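Local coordinates for protein putative decarboxylase involved in desferrioxamine biosynthesis (Erwinia amylovora, PDB 5O5C) that probably decarboxylates lysine with the help of pyridoxal 5'-phosphate, as a group II decarboxylase in desferrioxamine biosynthesis, at residues Y301-R314 / P397-A409. Residues are numbered along the deposited sequence; the frame is centred on the assembly and turned at random.
Sequences YGCGLLVSESHRPR and PMALGNAFDDILA
The ring of Phe404 turns one face to Gly304 CA, joining helix 397-420 to the 3-10 turn 302-307 that follows strand 294-299 of the central seven-stranded sheet, in the large domain of a fold type I pyridoxal-phosphate enzyme. The packing is a CH-pi contact: Gly304 CA stands 3.8 Å from the centroid of the Phe404 ring and 11° off the ring normal. CG is roughly anti to the backbone N (chi1 -152°), which carries the ring toward the turn, and Leu305 CD2 meets its edge. The same methyl touches Leu408 CD1 at 3.8 Å, and Leu408 CD1 also lies close to the imidazole of His311.

Further toward the start of the helix the backbones close in. Gly401 CA makes a CA-H...O contact of 3.1 Å with Val307 O, while Val307 CG2 packs on Leu400 CB; Trp151 and Arg155 of helix 140-156 also touch Val307.

Polar contacts gather around Asp405. Ser308 OG donates a hydrogen bond to Asp405 OD1, modelled at 2.4 Å, a length too short to be taken literally. The same hydroxyl accepts a hydrogen bond from His311 N (3.2 Å), an ST motif in the loop that follows the 3-10 turn. His311 presents the CD2 edge of its ring to Asp405 OD1, with the ring and carboxylate planes 69° apart.

Just before the 3-10 turn, the side chain of Tyr301 comes within about 5 Å of the bound pyridoxal phosphate, its hydroxyl hydrogen-bonded to Thr433 N. A water bridges the two segments, 3.0 Å from His311 NE2 and donating to Asp405 O at 2.8 Å.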
loop_
_atom_site.group_PDB
_atom_site.type_symbol
_atom_site.label_atom_id
_atom_site.label_comp_id
_atom_site.label_asym_id
_atom_site.label_seq_id
_atom_site.Cartn_x
_atom_site.Cartn_y
_atom_site.Cartn_z
ATOM N N TYR B 301 -8.694 -5.737 13.658
ATOM C CA TYR B 301 -9.779 -5.043 14.316
ATOM C C TYR B 301 -9.477 -4.948 15.799
ATOM O O TYR B 301 -9.580 -3.873 16.406
ATOM C CB TYR B 301 -11.066 -5.816 14.016
ATOM C CG TYR B 301 -12.371 -5.385 14.658
ATOM C CD1 TYR B 301 -12.583 -4.100 15.168
ATOM C CD2 TYR B 301 -13.430 -6.277 14.686
ATOM C CE1 TYR B 301 -13.814 -3.752 15.715
ATOM C CE2 TYR B 301 -14.643 -5.964 15.263
ATOM C CZ TYR B 301 -14.838 -4.714 15.766
ATOM O OH TYR B 301 -16.074 -4.465 16.305
ATOM N N GLY B 302 -9.100 -6.069 16.382
ATOM C CA GLY B 302 -8.923 -6.155 17.849
ATOM C C GLY B 302 -7.877 -5.276 18.506
ATOM O O GLY B 302 -7.985 -4.978 19.703
ATOM N N CYS B 303 -6.874 -4.863 17.742
ATOM C CA CYS B 303 -5.757 -4.052 18.249
ATOM C C CYS B 303 -6.198 -2.777 19.010
ATOM O O CYS B 303 -5.452 -2.280 19.889
ATOM C CB CYS B 303 -4.806 -3.651 17.084
ATOM S SG CYS B 303 -5.750 -2.771 15.839
ATOM N N GLY B 304 -7.421 -2.307 18.775
ATOM C CA GLY B 304 -7.964 -1.190 19.567
ATOM C C GLY B 304 -7.871 -1.402 21.085
ATOM O O GLY B 304 -7.745 -0.478 21.825
ATOM N N LEU B 305 -7.893 -2.653 21.524
ATOM C CA LEU B 305 -7.852 -2.971 22.947
ATOM C C LEU B 305 -6.471 -2.752 23.572
ATOM O O LEU B 305 -6.364 -2.699 24.811
ATOM C CB LEU B 305 -8.336 -4.396 23.178
ATOM C CG LEU B 305 -9.761 -4.735 22.791
ATOM C CD1 LEU B 305 -10.001 -6.229 22.928
ATOM C CD2 LEU B 305 -10.736 -3.934 23.635
ATOM N N LEU B 306 -5.430 -2.587 22.732
ATOM C CA LEU B 306 -4.085 -2.284 23.202
ATOM C C LEU B 306 -3.984 -0.946 23.878
ATOM O O LEU B 306 -3.009 -0.695 24.615
ATOM C CB LEU B 306 -3.058 -2.328 22.055
ATOM C CG LEU B 306 -2.843 -3.646 21.349
ATOM C CD1 LEU B 306 -1.863 -3.423 20.213
ATOM C CD2 LEU B 306 -2.342 -4.727 22.297
ATOM N N VAL B 307 -4.964 -0.077 23.629
ATOM C CA VAL B 307 -5.058 1.245 24.290
ATOM C C VAL B 307 -6.187 1.407 25.323
ATOM O O VAL B 307 -6.369 2.507 25.831
ATOM C CB VAL B 307 -5.137 2.411 23.277
ATOM C CG1 VAL B 307 -3.804 2.594 22.582
ATOM C CG2 VAL B 307 -6.243 2.249 22.260
ATOM N N SER B 308 -6.888 0.333 25.681
ATOM C CA SER B 308 -7.998 0.422 26.639
ATOM C C SER B 308 -7.496 0.155 28.059
ATOM O O SER B 308 -6.870 -0.888 28.325
ATOM C CB SER B 308 -9.112 -0.553 26.267
ATOM O OG SER B 308 -10.210 -0.481 27.164
ATOM N N GLU B 309 -7.712 1.144 28.929
ATOM C CA GLU B 309 -7.432 1.071 30.373
ATOM C C GLU B 309 -7.873 -0.237 31.020
ATOM O O GLU B 309 -7.110 -0.818 31.788
ATOM C CB GLU B 309 -8.118 2.250 31.119
ATOM C CG GLU B 309 -9.661 2.339 30.960
ATOM C CD GLU B 309 -10.335 3.265 31.971
ATOM O OE1 GLU B 309 -9.852 4.399 32.181
ATOM O OE2 GLU B 309 -11.371 2.864 32.553
ATOM N N SER B 310 -9.086 -0.702 30.694
ATOM C CA SER B 310 -9.715 -1.835 31.378
ATOM C C SER B 310 -9.831 -3.104 30.535
ATOM O O SER B 310 -9.790 -4.197 31.084
ATOM C CB SER B 310 -11.096 -1.448 31.897
ATOM O OG SER B 310 -11.937 -0.969 30.864
ATOM N N HIS B 311 -9.997 -2.944 29.216
ATOM C CA HIS B 311 -10.281 -4.035 28.335
ATOM C C HIS B 311 -9.038 -4.734 27.811
ATOM O O HIS B 311 -9.135 -5.868 27.324
ATOM C CB HIS B 311 -11.190 -3.580 27.181
ATOM C CG HIS B 311 -12.529 -3.093 27.626
ATOM N ND1 HIS B 311 -13.476 -3.925 28.188
ATOM C CD2 HIS B 311 -13.091 -1.864 27.579
ATOM C CE1 HIS B 311 -14.557 -3.219 28.479
ATOM N NE2 HIS B 311 -14.345 -1.965 28.126
ATOM N N ARG B 312 -7.881 -4.084 27.895
ATOM C CA ARG B 312 -6.579 -4.682 27.467
ATOM C C ARG B 312 -6.412 -6.168 27.861
ATOM O O ARG B 312 -5.912 -6.994 27.038
ATOM C CB ARG B 312 -5.454 -3.831 28.066
ATOM C CG ARG B 312 -4.035 -4.020 27.574
ATOM C CD ARG B 312 -3.178 -2.923 28.231
ATOM N NE ARG B 312 -3.558 -1.577 27.750
ATOM C CZ ARG B 312 -3.448 -0.424 28.423
ATOM N NH1 ARG B 312 -2.980 -0.385 29.658
ATOM N NH2 ARG B 312 -3.834 0.713 27.852
ATOM N N PRO B 313 -6.813 -6.536 29.123
ATOM C CA PRO B 313 -6.778 -7.972 29.479
ATOM C C PRO B 313 -7.532 -8.890 28.561
ATOM O O PRO B 313 -7.203 -10.072 28.496
ATOM C CB PRO B 313 -7.344 -7.998 30.905
ATOM C CG PRO B 313 -6.901 -6.697 31.468
ATOM C CD PRO B 313 -7.023 -5.717 30.331
ATOM N N ARG B 314 -8.488 -8.376 27.782
ATOM C CA ARG B 314 -9.221 -9.232 26.876
ATOM C C ARG B 314 -8.379 -9.731 25.672
ATOM O O ARG B 314 -8.841 -10.607 24.929
ATOM C CB ARG B 314 -10.535 -8.569 26.433
ATOM C CG ARG B 314 -11.492 -8.294 27.595
ATOM C CD ARG B 314 -12.527 -7.248 27.254
ATOM N NE ARG B 314 -13.351 -7.689 26.159
ATOM C CZ ARG B 314 -14.071 -6.916 25.358
ATOM N NH1 ARG B 314 -14.109 -5.603 25.453
ATOM N NH2 ARG B 314 -14.776 -7.491 24.422
ATOM N N PRO B 397 -2.379 8.770 24.028
ATOM C CA PRO B 397 -2.794 7.381 23.908
ATOM C C PRO B 397 -4.098 7.093 24.714
ATOM O O PRO B 397 -4.927 6.280 24.276
ATOM C CB PRO B 397 -1.600 6.594 24.491
ATOM C CG PRO B 397 -0.654 7.614 24.993
ATOM C CD PRO B 397 -0.937 8.877 24.292
ATOM N N MET B 398 -4.272 7.762 25.870
ATOM C CA MET B 398 -5.506 7.588 26.660
ATOM C C MET B 398 -6.722 8.222 25.971
ATOM O O MET B 398 -7.862 7.790 26.176
ATOM C CB MET B 398 -5.367 8.124 28.101
ATOM C CG MET B 398 -6.580 7.803 29.005
ATOM S SD MET B 398 -7.649 6.359 28.610
ATOM C CE MET B 398 -8.505 6.159 30.167
ATOM N N ALA B 399 -6.495 9.237 25.150
ATOM C CA ALA B 399 -7.576 9.754 24.311
ATOM C C ALA B 399 -8.100 8.657 23.346
ATOM O O ALA B 399 -9.272 8.567 23.138
ATOM C CB ALA B 399 -7.124 10.975 23.556
ATOM N N LEU B 400 -7.227 7.805 22.795
ATOM C CA LEU B 400 -7.670 6.705 21.918
ATOM C C LEU B 400 -8.466 5.610 22.640
ATOM O O LEU B 400 -9.463 5.088 22.139
ATOM C CB LEU B 400 -6.459 6.114 21.179
ATOM C CG LEU B 400 -5.754 7.064 20.185
ATOM C CD1 LEU B 400 -4.426 6.516 19.696
ATOM C CD2 LEU B 400 -6.630 7.288 19.003
ATOM N N GLY B 401 -7.994 5.278 23.825
ATOM C CA GLY B 401 -8.615 4.286 24.693
ATOM C C GLY B 401 -9.955 4.719 25.196
ATOM O O GLY B 401 -10.825 3.870 25.365
ATOM N N ASN B 402 -10.109 6.018 25.461
ATOM C CA ASN B 402 -11.378 6.608 25.910
ATOM C C ASN B 402 -12.430 6.460 24.845
ATOM O O ASN B 402 -13.548 6.070 25.140
ATOM C CB ASN B 402 -11.267 8.101 26.283
ATOM C CG ASN B 402 -10.514 8.348 27.581
ATOM O OD1 ASN B 402 -10.450 7.482 28.449
ATOM N ND2 ASN B 402 -9.899 9.529 27.695
ATOM N N ALA B 403 -12.057 6.816 23.620
ATOM C CA ALA B 403 -12.897 6.604 22.449
ATOM C C ALA B 403 -13.273 5.148 22.280
ATOM O O ALA B 403 -14.441 4.841 22.150
ATOM C CB ALA B 403 -12.191 7.080 21.203
ATOM N N PHE B 404 -12.284 4.261 22.307
ATOM C CA PHE B 404 -12.548 2.858 21.988
ATOM C C PHE B 404 -13.476 2.245 23.058
ATOM O O PHE B 404 -14.468 1.574 22.723
ATOM C CB PHE B 404 -11.279 2.038 21.875
ATOM C CG PHE B 404 -11.417 0.888 20.959
ATOM C CD1 PHE B 404 -11.420 1.101 19.584
ATOM C CD2 PHE B 404 -11.551 -0.398 21.431
ATOM C CE1 PHE B 404 -11.577 0.068 18.706
ATOM C CE2 PHE B 404 -11.711 -1.459 20.548
ATOM C CZ PHE B 404 -11.706 -1.224 19.184
ATOM N N ASP B 405 -13.169 2.527 24.322
ATOM C CA ASP B 405 -14.096 2.211 25.429
ATOM C C ASP B 405 -15.499 2.690 25.279
ATOM O O ASP B 405 -16.428 1.899 25.463
ATOM C CB ASP B 405 -13.567 2.727 26.743
ATOM C CG ASP B 405 -12.327 1.980 27.176
ATOM O OD1 ASP B 405 -12.084 0.885 26.628
ATOM O OD2 ASP B 405 -11.628 2.515 28.041
ATOM N N ASP B 406 -15.691 3.953 24.971
ATOM C CA ASP B 406 -17.039 4.437 24.641
ATOM C C ASP B 406 -17.760 3.668 23.544
ATOM O O ASP B 406 -18.951 3.347 23.700
ATOM C CB ASP B 406 -17.058 5.945 24.390
ATOM C CG ASP B 406 -16.785 6.710 25.633
ATOM O OD1 ASP B 406 -16.638 6.068 26.661
ATOM O OD2 ASP B 406 -16.682 7.925 25.633
ATOM N N ILE B 407 -17.042 3.313 22.481
ATOM C CA ILE B 407 -17.640 2.468 21.418
ATOM C C ILE B 407 -17.971 1.042 21.938
ATOM O O ILE B 407 -19.059 0.534 21.669
ATOM C CB ILE B 407 -16.903 2.540 20.042
ATOM C CG1 ILE B 407 -15.412 2.395 20.147
ATOM C CG2 ILE B 407 -17.140 3.902 19.344
ATOM C CD1 ILE B 407 -14.701 1.998 18.872
ATOM N N LEU B 408 -17.086 0.427 22.718
ATOM C CA LEU B 408 -17.456 -0.833 23.413
ATOM C C LEU B 408 -18.737 -0.724 24.292
ATOM O O LEU B 408 -19.599 -1.568 24.238
ATOM C CB LEU B 408 -16.296 -1.356 24.248
ATOM C CG LEU B 408 -15.054 -1.644 23.375
ATOM C CD1 LEU B 408 -13.849 -1.906 24.217
ATOM C CD2 LEU B 408 -15.291 -2.818 22.460
ATOM N N ALA B 409 -18.873 0.331 25.075
ATOM C CA ALA B 409 -20.079 0.486 25.924
ATOM C C ALA B 409 -21.307 0.784 25.044
ATOM O O ALA B 409 -22.408 0.227 25.261
ATOM C CB ALA B 409 -19.871 1.560 26.947
HETATM O O HOH W 1 -16.412 0.161 27.596
#